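Local coordinates for protein 1,4-dihydroxy-6-naphtoate synthase (PDB 1ZBM) that probably converts cyclic dehypoxanthinylfutalosine into 1,4-dihydroxy-6-naphthoate, releasing dihydroxyacetone, a step in the biosynthesis of menaquinone, at residues Gly154-Ala159 against Arg231-Arg236; Pro91-Lys96 against Leu117-Ala122; Gln138-Glu143 against Tyr161-Val166. All blocks are in the same frame, centred on the assembly; numbering follows the deposited sequence.

Contact 1 (Gly154-Ala159 against Arg231-Arg236); sequences GQITYA and RERAKR
The guanidinium of Arg236 carries Ile156 over one face. Ile156 CB lies 3.8 Å from Arg236 NH1, and Ile156 CG2 is 3.9 Å from the same nitrogen. The two side chains lie alongside and point opposite ways. The reach of Arg236 comes from an extended start, with CG anti to the backbone N (chi1 176°). A bend follows at chi3.

The second flat group is the guanidinium of Arg233. Thr157 OG1 lies at its edge, near the plane, 4.2 Å from Arg233 NH2, which is too long for a hydrogen bond. Both groups turn instead to Asp160: Thr157 OG1 hydrogen-bonds to its carboxylate, and Arg233 NH2 forms a salt bridge with it. Asp160 thus joins the loop to the helix where no direct polar bond does. Ile156 O sits obliquely to the same guanidinium, 4.1 Å from Arg233 NE.

Between the two arginines, Ile156 CD1 reaches the helix backbone, 4.0 Å from Arg233 O. It is also 4.2 Å from Arg233 CG. This isoleucine therefore packs on the aliphatic part of one arginine and on the flat end of the other.

No hydrogen bond crosses directly between Gly154-Ala159 and Arg231-Arg236, and the contact is at the surface. The loop runs between strands 147-150 and 164-168, just after His152, the predicted proton acceptor. Arg233 and Arg236 of helix 231-241 face this loop, and further along the helix Phe237 and Met240 also touch Ile156. Behind that helix, Ala234 and Lys235 pack on Ile219 of helix 215-222.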
ATOM      1  N   GLY A 154     -10.391   5.131  -2.942  1.00 18.48           N
ATOM      2  CA  GLY A 154     -11.803   4.976  -2.640  1.00 16.63           C
ATOM      3  C   GLY A 154     -12.082   5.413  -1.212  1.00 16.69           C
ATOM      4  O   GLY A 154     -13.126   5.998  -0.928  1.00 14.70           O
ATOM      5  N   GLN A 155     -11.132   5.132  -0.318  1.00 16.90           N
ATOM      6  CA  GLN A 155     -11.252   5.480   1.096  1.00 17.37           C
ATOM      7  C   GLN A 155     -11.572   6.954   1.361  1.00 17.50           C
ATOM      8  O   GLN A 155     -12.044   7.294   2.444  1.00 20.30           O
ATOM      9  CB  GLN A 155      -9.977   5.068   1.860  1.00 16.53           C
ATOM     10  CG  GLN A 155      -8.666   5.585   1.265  1.00 17.09           C
ATOM     11  CD  GLN A 155      -7.415   5.147   2.042  1.00 17.26           C
ATOM     12  OE1 GLN A 155      -7.107   5.681   3.108  1.00 17.24           O
ATOM     13  NE2 GLN A 155      -6.695   4.168   1.500  1.00 16.13           N
ATOM     14  N   ILE A 156     -11.319   7.831   0.392  1.00 18.61           N
ATOM     15  CA  ILE A 156     -11.629   9.250   0.576  1.00 20.02           C
ATOM     16  C   ILE A 156     -12.562   9.790  -0.497  1.00 20.37           C
ATOM     17  O   ILE A 156     -12.710  11.005  -0.627  1.00 22.29           O
ATOM     18  CB  ILE A 156     -10.367  10.149   0.548  1.00 21.10           C
ATOM     19  CG1 ILE A 156      -9.769  10.149  -0.866  1.00 20.08           C
ATOM     20  CG2 ILE A 156      -9.363   9.683   1.613  1.00 20.02           C
ATOM     21  CD1 ILE A 156      -8.597  11.091  -1.036  1.00 21.44           C
ATOM     22  N   THR A 157     -13.176   8.895  -1.267  1.00 19.96           N
ATOM     23  CA  THR A 157     -14.083   9.302  -2.331  1.00 20.70           C
ATOM     24  C   THR A 157     -15.417   8.559  -2.346  1.00 21.43           C
ATOM     25  O   THR A 157     -16.342   8.956  -3.058  1.00 19.85           O
ATOM     26  CB  THR A 157     -13.445   9.103  -3.713  1.00 22.91           C
ATOM     27  OG1 THR A 157     -14.264   9.729  -4.709  1.00 30.46           O
ATOM     28  CG2 THR A 157     -13.328   7.624  -4.046  1.00 18.98           C
ATOM     29  N   TYR A 158     -15.524   7.494  -1.556  1.00 20.40           N
ATOM     30  CA  TYR A 158     -16.742   6.694  -1.520  1.00 20.96           C
ATOM     31  C   TYR A 158     -18.024   7.506  -1.334  1.00 21.86           C
ATOM     32  O   TYR A 158     -19.077   7.145  -1.869  1.00 22.08           O
ATOM     33  CB  TYR A 158     -16.617   5.600  -0.438  1.00 20.19           C
ATOM     34  CG  TYR A 158     -16.578   6.112   0.988  1.00 20.26           C
ATOM     35  CD1 TYR A 158     -17.723   6.600   1.600  1.00 20.62           C
ATOM     36  CD2 TYR A 158     -15.393   6.124   1.719  1.00 21.97           C
ATOM     37  CE1 TYR A 158     -17.696   7.088   2.901  1.00 20.89           C
ATOM     38  CE2 TYR A 158     -15.353   6.616   3.032  1.00 22.02           C
ATOM     39  CZ  TYR A 158     -16.515   7.097   3.609  1.00 20.96           C
ATOM     40  OH  TYR A 158     -16.502   7.612   4.886  1.00 23.51           O
ATOM     41  N   ALA A 159     -17.940   8.607  -0.594  1.00 23.38           N
ATOM     42  CA  ALA A 159     -19.115   9.453  -0.359  1.00 24.87           C
ATOM     43  C   ALA A 159     -19.712  10.042  -1.645  1.00 24.87           C
ATOM     44  O   ALA A 159     -20.906  10.342  -1.693  1.00 23.57           O
ATOM     45  CB  ALA A 159     -18.759  10.584   0.618  1.00 25.82           C
ATOM     46  N   ARG A 231      -6.843  17.617  -8.762  1.00 23.83           N
ATOM     47  CA  ARG A 231      -5.488  17.853  -8.247  1.00 24.15           C
ATOM     48  C   ARG A 231      -5.363  17.972  -6.729  1.00 24.14           C
ATOM     49  O   ARG A 231      -4.419  17.451  -6.131  1.00 21.23           O
ATOM     50  CB  ARG A 231      -4.885  19.101  -8.915  1.00 25.35           C
ATOM     51  CG  ARG A 231      -4.143  18.764 -10.200  1.00 27.19           C
ATOM     52  CD  ARG A 231      -4.055  19.911 -11.206  1.00 30.43           C
ATOM     53  NE  ARG A 231      -3.509  19.412 -12.475  1.00 31.54           N
ATOM     54  CZ  ARG A 231      -4.242  18.974 -13.500  1.00 34.83           C
ATOM     55  NH1 ARG A 231      -3.646  18.524 -14.601  1.00 35.38           N
ATOM     56  NH2 ARG A 231      -5.567  19.026 -13.443  1.00 35.20           N
ATOM     57  N   GLU A 232      -6.320  18.645  -6.105  1.00 23.62           N
ATOM     58  CA  GLU A 232      -6.272  18.823  -4.665  1.00 24.64           C
ATOM     59  C   GLU A 232      -6.481  17.515  -3.924  1.00 24.01           C
ATOM     60  O   GLU A 232      -5.746  17.183  -2.991  1.00 23.12           O
ATOM     61  CB  GLU A 232      -7.325  19.841  -4.226  1.00 26.40           C
ATOM     62  CG  GLU A 232      -6.962  21.272  -4.601  1.00 30.88           C
ATOM     63  CD  GLU A 232      -5.548  21.649  -4.154  1.00 32.30           C
ATOM     64  OE1 GLU A 232      -4.639  21.678  -5.016  1.00 30.61           O
ATOM     65  OE2 GLU A 232      -5.351  21.889  -2.938  1.00 32.77           O
ATOM     66  N   ARG A 233      -7.497  16.777  -4.349  1.00 22.79           N
ATOM     67  CA  ARG A 233      -7.835  15.507  -3.733  1.00 22.93           C
ATOM     68  C   ARG A 233      -6.680  14.519  -3.906  1.00 20.99           C
ATOM     69  O   ARG A 233      -6.384  13.727  -3.010  1.00 18.07           O
ATOM     70  CB  ARG A 233      -9.104  14.956  -4.379  1.00 25.70           C
ATOM     71  CG  ARG A 233     -10.025  14.250  -3.419  1.00 26.96           C
ATOM     72  CD  ARG A 233     -11.304  15.042  -3.223  1.00 27.29           C
ATOM     73  NE  ARG A 233     -12.456  14.145  -3.244  1.00 28.67           N
ATOM     74  CZ  ARG A 233     -13.719  14.544  -3.249  1.00 30.22           C
ATOM     75  NH1 ARG A 233     -14.010  15.842  -3.234  1.00 32.84           N
ATOM     76  NH2 ARG A 233     -14.687  13.640  -3.276  1.00 32.21           N
ATOM     77  N   ALA A 234      -6.025  14.571  -5.062  1.00 18.88           N
ATOM     78  CA  ALA A 234      -4.901  13.681  -5.332  1.00 19.15           C
ATOM     79  C   ALA A 234      -3.698  14.031  -4.446  1.00 20.75           C
ATOM     80  O   ALA A 234      -3.029  13.141  -3.914  1.00 20.28           O
ATOM     81  CB  ALA A 234      -4.514  13.753  -6.801  1.00 17.64           C
ATOM     82  N   LYS A 235      -3.423  15.324  -4.290  1.00 20.87           N
ATOM     83  CA  LYS A 235      -2.309  15.762  -3.458  1.00 22.58           C
ATOM     84  C   LYS A 235      -2.557  15.283  -2.034  1.00 22.43           C
ATOM     85  O   LYS A 235      -1.663  14.754  -1.369  1.00 21.97           O
ATOM     86  CB  LYS A 235      -2.192  17.290  -3.466  1.00 23.48           C
ATOM     87  CG  LYS A 235      -0.841  17.827  -3.921  1.00 25.78           C
ATOM     88  CD  LYS A 235      -0.802  19.345  -3.852  1.00 25.67           C
ATOM     89  CE  LYS A 235      -1.876  19.968  -4.729  1.00 28.64           C
ATOM     90  NZ  LYS A 235      -1.940  21.454  -4.592  1.00 32.27           N
ATOM     91  N   ARG A 236      -3.789  15.470  -1.573  1.00 22.01           N
ATOM     92  CA  ARG A 236      -4.187  15.065  -0.228  1.00 22.07           C
ATOM     93  C   ARG A 236      -3.965  13.563  -0.029  1.00 21.27           C
ATOM     94  O   ARG A 236      -3.438  13.146   0.999  1.00 21.13           O
ATOM     95  CB  ARG A 236      -5.661  15.426  -0.003  1.00 23.05           C
ATOM     96  CG  ARG A 236      -6.254  14.986   1.330  1.00 27.12           C
ATOM     97  CD  ARG A 236      -7.757  15.295   1.356  1.00 30.17           C
ATOM     98  NE  ARG A 236      -8.515  14.348   2.176  1.00 33.75           N
ATOM     99  CZ  ARG A 236      -9.820  14.125   2.042  1.00 34.75           C
ATOM    100  NH1 ARG A 236     -10.430  13.246   2.827  1.00 35.69           N
ATOM    101  NH2 ARG A 236     -10.516  14.779   1.118  1.00 35.10           N
TER

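Contact 2 (Pro91-Lys96 against Leu117-Ala122)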
ATOM      1  N   PRO A  91      -7.660   1.912   5.107  1.00 15.96           N
ATOM      2  CA  PRO A  91      -8.702   1.232   4.329  1.00 17.39           C
ATOM      3  C   PRO A  91     -10.035   1.143   5.053  1.00 16.86           C
ATOM      4  O   PRO A  91     -10.103   1.236   6.278  1.00 16.44           O
ATOM      5  CB  PRO A  91      -8.095  -0.143   4.056  1.00 15.87           C
ATOM      6  CG  PRO A  91      -7.178  -0.348   5.228  1.00 15.95           C
ATOM      7  CD  PRO A  91      -6.524   1.006   5.347  1.00 16.73           C
ATOM      8  N   VAL A  92     -11.103   0.968   4.294  1.00 18.32           N
ATOM      9  CA  VAL A  92     -12.415   0.867   4.900  1.00 18.43           C
ATOM     10  C   VAL A  92     -13.294  -0.066   4.099  1.00 18.47           C
ATOM     11  O   VAL A  92     -12.966  -0.440   2.978  1.00 19.37           O
ATOM     12  CB  VAL A  92     -13.094   2.248   4.963  1.00 20.31           C
ATOM     13  CG1 VAL A  92     -12.321   3.185   5.894  1.00 19.42           C
ATOM     14  CG2 VAL A  92     -13.169   2.844   3.564  1.00 20.31           C
ATOM     15  N   VAL A  93     -14.408  -0.458   4.697  1.00 19.18           N
ATOM     16  CA  VAL A  93     -15.363  -1.305   4.019  1.00 17.48           C
ATOM     17  C   VAL A  93     -16.580  -0.391   3.873  1.00 19.68           C
ATOM     18  O   VAL A  93     -16.998   0.257   4.832  1.00 19.47           O
ATOM     19  CB  VAL A  93     -15.685  -2.556   4.857  1.00 16.34           C
ATOM     20  CG1 VAL A  93     -16.820  -3.340   4.221  1.00 14.82           C
ATOM     21  CG2 VAL A  93     -14.438  -3.430   4.959  1.00 13.17           C
ATOM     22  N   VAL A  94     -17.114  -0.304   2.662  1.00 20.99           N
ATOM     23  CA  VAL A  94     -18.253   0.559   2.397  1.00 22.23           C
ATOM     24  C   VAL A  94     -19.458  -0.234   1.905  1.00 22.37           C
ATOM     25  O   VAL A  94     -19.305  -1.336   1.368  1.00 22.07           O
ATOM     26  CB  VAL A  94     -17.909   1.606   1.322  1.00 22.99           C
ATOM     27  CG1 VAL A  94     -17.744   0.919  -0.035  1.00 22.95           C
ATOM     28  CG2 VAL A  94     -18.995   2.644   1.253  1.00 27.26           C
ATOM     29  N   ALA A  95     -20.650   0.341   2.073  1.00 21.49           N
ATOM     30  CA  ALA A  95     -21.895  -0.307   1.649  1.00 20.93           C
ATOM     31  C   ALA A  95     -22.975   0.723   1.313  1.00 20.98           C
ATOM     32  O   ALA A  95     -22.848   1.890   1.661  1.00 19.79           O
ATOM     33  CB  ALA A  95     -22.392  -1.251   2.740  1.00 18.69           C
ATOM     34  N   LYS A  96     -24.036   0.298   0.631  1.00 22.47           N
ATOM     35  CA  LYS A  96     -25.090   1.233   0.261  1.00 24.68           C
ATOM     36  C   LYS A  96     -25.821   1.764   1.497  1.00 26.55           C
ATOM     37  O   LYS A  96     -26.401   2.853   1.469  1.00 26.81           O
ATOM     38  CB  LYS A  96     -26.063   0.573  -0.722  1.00 25.14           C
ATOM     39  CG  LYS A  96     -25.361   0.007  -1.957  1.00 25.32           C
ATOM     40  CD  LYS A  96     -26.336  -0.565  -2.988  1.00 24.76           C
ATOM     41  CE  LYS A  96     -27.163   0.538  -3.634  1.00 23.34           C
ATOM     42  NZ  LYS A  96     -27.961   0.052  -4.786  1.00 19.02           N
ATOM     43  N   LEU A 117      -6.062  -8.703   5.603  1.00 18.72           N
ATOM     44  CA  LEU A 117      -5.659  -9.263   6.883  1.00 17.46           C
ATOM     45  C   LEU A 117      -6.458  -8.569   7.991  1.00 17.70           C
ATOM     46  O   LEU A 117      -7.016  -9.230   8.871  1.00 17.55           O
ATOM     47  CB  LEU A 117      -4.155  -9.061   7.094  1.00 15.30           C
ATOM     48  CG  LEU A 117      -3.576  -9.535   8.435  1.00 18.00           C
ATOM     49  CD1 LEU A 117      -3.875 -11.018   8.643  1.00 15.08           C
ATOM     50  CD2 LEU A 117      -2.064  -9.295   8.453  1.00 14.33           C
ATOM     51  N   LEU A 118      -6.522  -7.238   7.936  1.00 16.83           N
ATOM     52  CA  LEU A 118      -7.275  -6.462   8.927  1.00 16.73           C
ATOM     53  C   LEU A 118      -8.756  -6.867   8.967  1.00 16.14           C
ATOM     54  O   LEU A 118      -9.325  -7.071  10.044  1.00 16.45           O
ATOM     55  CB  LEU A 118      -7.162  -4.958   8.636  1.00 15.06           C
ATOM     56  CG  LEU A 118      -5.823  -4.286   8.932  1.00 15.24           C
ATOM     57  CD1 LEU A 118      -5.756  -2.895   8.291  1.00 14.76           C
ATOM     58  CD2 LEU A 118      -5.631  -4.201  10.417  1.00 12.62           C
ATOM     59  N   LEU A 119      -9.375  -6.972   7.797  1.00 15.38           N
ATOM     60  CA  LEU A 119     -10.773  -7.359   7.717  1.00 16.33           C
ATOM     61  C   LEU A 119     -10.958  -8.732   8.362  1.00 18.69           C
ATOM     62  O   LEU A 119     -11.845  -8.921   9.192  1.00 20.31           O
ATOM     63  CB  LEU A 119     -11.235  -7.393   6.254  1.00 14.63           C
ATOM     64  CG  LEU A 119     -12.692  -7.808   5.964  1.00 13.02           C
ATOM     65  CD1 LEU A 119     -13.645  -6.840   6.642  1.00 10.91           C
ATOM     66  CD2 LEU A 119     -12.946  -7.826   4.455  1.00 12.82           C
ATOM     67  N   LYS A 120     -10.106  -9.684   7.987  1.00 19.15           N
ATOM     68  CA  LYS A 120     -10.162 -11.035   8.531  1.00 20.44           C
ATOM     69  C   LYS A 120      -9.966 -11.060  10.047  1.00 21.62           C
ATOM     70  O   LYS A 120     -10.319 -12.038  10.697  1.00 23.55           O
ATOM     71  CB  LYS A 120      -9.112 -11.911   7.836  1.00 22.74           C
ATOM     72  CG  LYS A 120      -9.407 -12.158   6.347  1.00 23.65           C
ATOM     73  CD  LYS A 120      -8.144 -12.429   5.546  1.00 24.64           C
ATOM     74  CE  LYS A 120      -7.448 -13.689   6.011  1.00 25.96           C
ATOM     75  NZ  LYS A 120      -6.070 -13.774   5.440  1.00 27.31           N
ATOM     76  N   LEU A 121      -9.404  -9.991  10.606  1.00 21.31           N
ATOM     77  CA  LEU A 121      -9.198  -9.897  12.051  1.00 20.22           C
ATOM     78  C   LEU A 121     -10.375  -9.215  12.733  1.00 19.35           C
ATOM     79  O   LEU A 121     -10.674  -9.493  13.884  1.00 20.70           O
ATOM     80  CB  LEU A 121      -7.933  -9.097  12.362  1.00 20.17           C
ATOM     81  CG  LEU A 121      -6.579  -9.765  12.128  1.00 19.08           C
ATOM     82  CD1 LEU A 121      -5.506  -8.707  12.202  1.00 18.55           C
ATOM     83  CD2 LEU A 121      -6.342 -10.854  13.174  1.00 20.16           C
ATOM     84  N   ALA A 122     -11.035  -8.306  12.027  1.00 20.24           N
ATOM     85  CA  ALA A 122     -12.164  -7.583  12.606  1.00 19.40           C
ATOM     86  C   ALA A 122     -13.472  -8.364  12.474  1.00 19.34           C
ATOM     87  O   ALA A 122     -14.328  -8.280  13.347  1.00 19.40           O
ATOM     88  CB  ALA A 122     -12.294  -6.212  11.941  1.00 17.96           C
TER
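Val93 and Leu119 make the closer of two apolar contacts, with Val93 CG2 3.9 Å from Leu119 CD1. Their side chains run roughly perpendicular. Leu119 extends toward the strand because its CG is anti to the backbone N (chi1 179°). The second contact joins Pro91 and Leu118. Here the ring carbon Pro91 CG lies 4.2 Å from Leu118 CD1. Pro91 also lies close to Ala115, a predicted substrate-binding residue, so this packing borders the probable substrate site.

Hydrogen bonds do not cross between Pro91-Lys96 and Leu117-Ala122. The strand bonds to its neighbours in the sheet, and the helix bonds within itself. Val93 pairs with Val166 and Leu167 of strand 164-168, and Val94 pairs with Gly148 of strand 147-150. In the helix, Leu118 O accepts from both Leu121 N and Ala122 N.

Neighbouring apolar groups extend both pairs. Leu167 touches both Val93 and Leu119. Trp172 of helix 169-174 touches Leu118, while Leu169 of that helix packs on Pro91.

The chemistry is that of a helix packed on a sheet face through methyl and ring carbons alone. Four buried apolar side chains meet, and the pairing depends on their close packing, with no directional bond between the segments.

Contact 3 (Gln138-Glu143 against Tyr161-Val166)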
ATOM      1  N   GLN A 138     -18.268  -0.498  -8.379  1.00 15.81           N
ATOM      2  CA  GLN A 138     -19.389  -0.859  -9.229  1.00 14.48           C
ATOM      3  C   GLN A 138     -20.180  -2.018  -8.591  1.00 14.60           C
ATOM      4  O   GLN A 138     -21.398  -1.930  -8.443  1.00 16.17           O
ATOM      5  CB  GLN A 138     -18.885  -1.245 -10.628  1.00 14.52           C
ATOM      6  CG  GLN A 138     -19.985  -1.413 -11.666  1.00 17.18           C
ATOM      7  CD  GLN A 138     -19.450  -1.774 -13.044  1.00 21.68           C
ATOM      8  OE1 GLN A 138     -19.913  -2.736 -13.671  1.00 22.26           O
ATOM      9  NE2 GLN A 138     -18.472  -1.003 -13.526  1.00 21.28           N
ATOM     10  N   ALA A 139     -19.488  -3.080  -8.181  1.00 12.52           N
ATOM     11  CA  ALA A 139     -20.150  -4.239  -7.581  1.00 12.97           C
ATOM     12  C   ALA A 139     -21.033  -3.894  -6.384  1.00 14.05           C
ATOM     13  O   ALA A 139     -22.069  -4.524  -6.159  1.00 13.97           O
ATOM     14  CB  ALA A 139     -19.112  -5.290  -7.168  1.00 12.41           C
ATOM     15  N   VAL A 140     -20.621  -2.906  -5.606  1.00 12.71           N
ATOM     16  CA  VAL A 140     -21.398  -2.519  -4.446  1.00 14.14           C
ATOM     17  C   VAL A 140     -22.657  -1.755  -4.831  1.00 15.05           C
ATOM     18  O   VAL A 140     -23.768  -2.082  -4.382  1.00 14.76           O
ATOM     19  CB  VAL A 140     -20.560  -1.677  -3.498  1.00 12.18           C
ATOM     20  CG1 VAL A 140     -21.396  -1.248  -2.307  1.00 12.01           C
ATOM     21  CG2 VAL A 140     -19.360  -2.493  -3.048  1.00 11.19           C
ATOM     22  N   LEU A 141     -22.477  -0.747  -5.676  1.00 15.51           N
ATOM     23  CA  LEU A 141     -23.585   0.074  -6.153  1.00 16.15           C
ATOM     24  C   LEU A 141     -24.621  -0.776  -6.876  1.00 17.00           C
ATOM     25  O   LEU A 141     -25.817  -0.535  -6.753  1.00 18.30           O
ATOM     26  CB  LEU A 141     -23.066   1.166  -7.100  1.00 16.18           C
ATOM     27  CG  LEU A 141     -22.262   2.345  -6.509  1.00 15.99           C
ATOM     28  CD1 LEU A 141     -21.727   3.243  -7.635  1.00 12.87           C
ATOM     29  CD2 LEU A 141     -23.160   3.146  -5.588  1.00 12.78           C
ATOM     30  N   ASP A 142     -24.166  -1.770  -7.633  1.00 18.58           N
ATOM     31  CA  ASP A 142     -25.096  -2.626  -8.360  1.00 19.83           C
ATOM     32  C   ASP A 142     -25.515  -3.856  -7.542  1.00 20.75           C
ATOM     33  O   ASP A 142     -26.078  -4.806  -8.082  1.00 21.57           O
ATOM     34  CB  ASP A 142     -24.494  -3.055  -9.709  1.00 18.35           C
ATOM     35  CG  ASP A 142     -24.484  -1.927 -10.742  1.00 18.82           C
ATOM     36  OD1 ASP A 142     -24.957  -0.811 -10.430  1.00 16.13           O
ATOM     37  OD2 ASP A 142     -24.007  -2.161 -11.878  1.00 18.21           O
ATOM     38  N   GLU A 143     -25.229  -3.828  -6.242  1.00 20.84           N
ATOM     39  CA  GLU A 143     -25.599  -4.905  -5.317  1.00 19.21           C
ATOM     40  C   GLU A 143     -25.164  -6.306  -5.739  1.00 18.60           C
ATOM     41  O   GLU A 143     -25.878  -7.293  -5.544  1.00 17.51           O
ATOM     42  CB  GLU A 143     -27.111  -4.852  -5.060  1.00 18.12           C
ATOM     43  CG  GLU A 143     -27.570  -3.459  -4.616  1.00 20.64           C
ATOM     44  CD  GLU A 143     -29.032  -3.387  -4.152  1.00 20.22           C
ATOM     45  OE1 GLU A 143     -29.520  -2.261  -3.938  1.00 16.83           O
ATOM     46  OE2 GLU A 143     -29.673  -4.443  -3.994  1.00 24.01           O
ATOM     47  N   TYR A 161     -20.341   8.537  -4.250  1.00 26.84           N
ATOM     48  CA  TYR A 161     -21.219   7.537  -4.852  1.00 26.54           C
ATOM     49  C   TYR A 161     -22.389   7.262  -3.928  1.00 26.57           C
ATOM     50  O   TYR A 161     -23.106   6.279  -4.100  1.00 28.35           O
ATOM     51  CB  TYR A 161     -20.456   6.235  -5.076  1.00 24.41           C
ATOM     52  CG  TYR A 161     -19.155   6.413  -5.807  1.00 22.67           C
ATOM     53  CD1 TYR A 161     -19.128   6.622  -7.180  1.00 22.96           C
ATOM     54  CD2 TYR A 161     -17.944   6.363  -5.122  1.00 22.74           C
ATOM     55  CE1 TYR A 161     -17.930   6.770  -7.857  1.00 24.62           C
ATOM     56  CE2 TYR A 161     -16.737   6.511  -5.784  1.00 23.95           C
ATOM     57  CZ  TYR A 161     -16.735   6.710  -7.156  1.00 25.95           C
ATOM     58  OH  TYR A 161     -15.542   6.823  -7.833  1.00 25.97           O
ATOM     59  N   GLY A 162     -22.569   8.132  -2.942  1.00 26.86           N
ATOM     60  CA  GLY A 162     -23.653   7.958  -1.999  1.00 27.36           C
ATOM     61  C   GLY A 162     -23.448   6.761  -1.086  1.00 26.86           C
ATOM     62  O   GLY A 162     -24.398   6.277  -0.475  1.00 26.57           O
ATOM     63  N   LEU A 163     -22.213   6.276  -0.993  1.00 25.79           N
ATOM     64  CA  LEU A 163     -21.912   5.134  -0.142  1.00 24.02           C
ATOM     65  C   LEU A 163     -21.408   5.635   1.207  1.00 25.35           C
ATOM     66  O   LEU A 163     -21.010   6.797   1.341  1.00 26.36           O
ATOM     67  CB  LEU A 163     -20.845   4.244  -0.790  1.00 22.02           C
ATOM     68  CG  LEU A 163     -21.122   3.546  -2.133  1.00 20.78           C
ATOM     69  CD1 LEU A 163     -19.825   2.929  -2.644  1.00 18.83           C
ATOM     70  CD2 LEU A 163     -22.203   2.482  -1.984  1.00 15.95           C
ATOM     71  N   LYS A 164     -21.446   4.764   2.209  1.00 24.54           N
ATOM     72  CA  LYS A 164     -20.966   5.122   3.534  1.00 26.16           C
ATOM     73  C   LYS A 164     -20.168   4.001   4.177  1.00 25.34           C
ATOM     74  O   LYS A 164     -20.390   2.819   3.916  1.00 25.09           O
ATOM     75  CB  LYS A 164     -22.121   5.530   4.459  1.00 28.55           C
ATOM     76  CG  LYS A 164     -23.436   4.813   4.231  1.00 30.46           C
ATOM     77  CD  LYS A 164     -24.275   5.521   3.171  1.00 33.92           C
ATOM     78  CE  LYS A 164     -24.675   6.935   3.616  1.00 36.25           C
ATOM     79  NZ  LYS A 164     -25.516   6.938   4.861  1.00 38.15           N
ATOM     80  N   CYS A 165     -19.220   4.405   5.010  1.00 24.54           N
ATOM     81  CA  CYS A 165     -18.358   3.481   5.712  1.00 24.44           C
ATOM     82  C   CYS A 165     -19.130   2.705   6.777  1.00 24.87           C
ATOM     83  O   CYS A 165     -19.827   3.288   7.620  1.00 24.65           O
ATOM     84  CB  CYS A 165     -17.199   4.247   6.358  1.00 24.06           C
ATOM     85  SG  CYS A 165     -16.097   3.222   7.354  1.00 24.09           S
ATOM     86  N   VAL A 166     -19.011   1.382   6.717  1.00 23.49           N
ATOM     87  CA  VAL A 166     -19.665   0.492   7.670  1.00 22.46           C
ATOM     88  C   VAL A 166     -18.619  -0.108   8.601  1.00 22.46           C
ATOM     89  O   VAL A 166     -18.951  -0.638   9.657  1.00 23.67           O
ATOM     90  CB  VAL A 166     -20.416  -0.648   6.954  1.00 22.94           C
ATOM     91  CG1 VAL A 166     -21.551  -0.079   6.118  1.00 22.44           C
ATOM     92  CG2 VAL A 166     -19.459  -1.435   6.070  1.00 22.65           C
TER
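Leu141 and Leu163 meet through their CD2 methyls, 3.8 Å apart. Leu163 CD2 also touches Val140 CG1, again at 3.8 Å. One methyl of Leu163 thus lies against two successive residues of the helix. Leu141 CD2 has a further neighbour in the backbone: Tyr161 O is 3.5 Å away. This is a van der Waals contact with a carbonyl oxygen. The other branch, Leu141 CD1, lies 4.1 Å from Tyr161 CB and approaches the ring obliquely. The Leu141 side chain is turned nearly square to that of Tyr161.

The torsions divide these roles. Val140 places CG1 anti to the backbone N (chi1 178°), which sends that branch toward Leu163. Leu141 instead has CG anti to its carbonyl carbon (chi1 -72°), and its two methyls spread over Tyr161 and Leu163.

A second shell backs both sides. Ile137, one turn back on helix 136-141, touches Tyr161 and Leu163. Val94 of the adjacent strand packs on Leu163, and Lys164 and Val166 bond through their backbones to Ala95 and Val93. On the other side, a Schellman motif closes the helix. Glu143, with positive phi, is its C-prime residue. Glu143 N bonds to Val140 O at 2.9 Å, and Glu144 N bonds to Ala139 O. Lys96, outside both segments, reaches this helix end with its NZ. It forms a salt bridge with Glu143 OE1 and a probable hydrogen bond with Leu141 O.

Direct contact between Gln138-Glu143 and Tyr161-Val166 is therefore apolar, with no hydrogen bond between them. It runs from buried Val140 and Leu163 to Tyr161 at the surface. The polar bonds lie at the helix end, where Lys96 ties it to the end of strand 92-95; the interface itself is apolar.

In the fold
Contact 2 closes before the other two open. Contacts 1 and 3 then alternate along the chain: Gln138-Glu143, Gly154-Ala159, Tyr161-Val166, and finally Arg231-Arg236. Centre to centre, contact 3 is about 13 Å from contact 2 and about 16 Å from contact 1; contacts 1 and 2 are about 19 Å apart. Tyr158 packs on Val94 and on the Leu163-Cys165 backbone. Contacts 2 and 3 pack helices 114-122 and 136-141 against one of two five-stranded sheets, consistent with the periplasmic-binding-protein-like fold. Contact 1 joins the loop following the predicted catalytic His152 to a helix far along the chain, 231-241, and probably spans the two lobes.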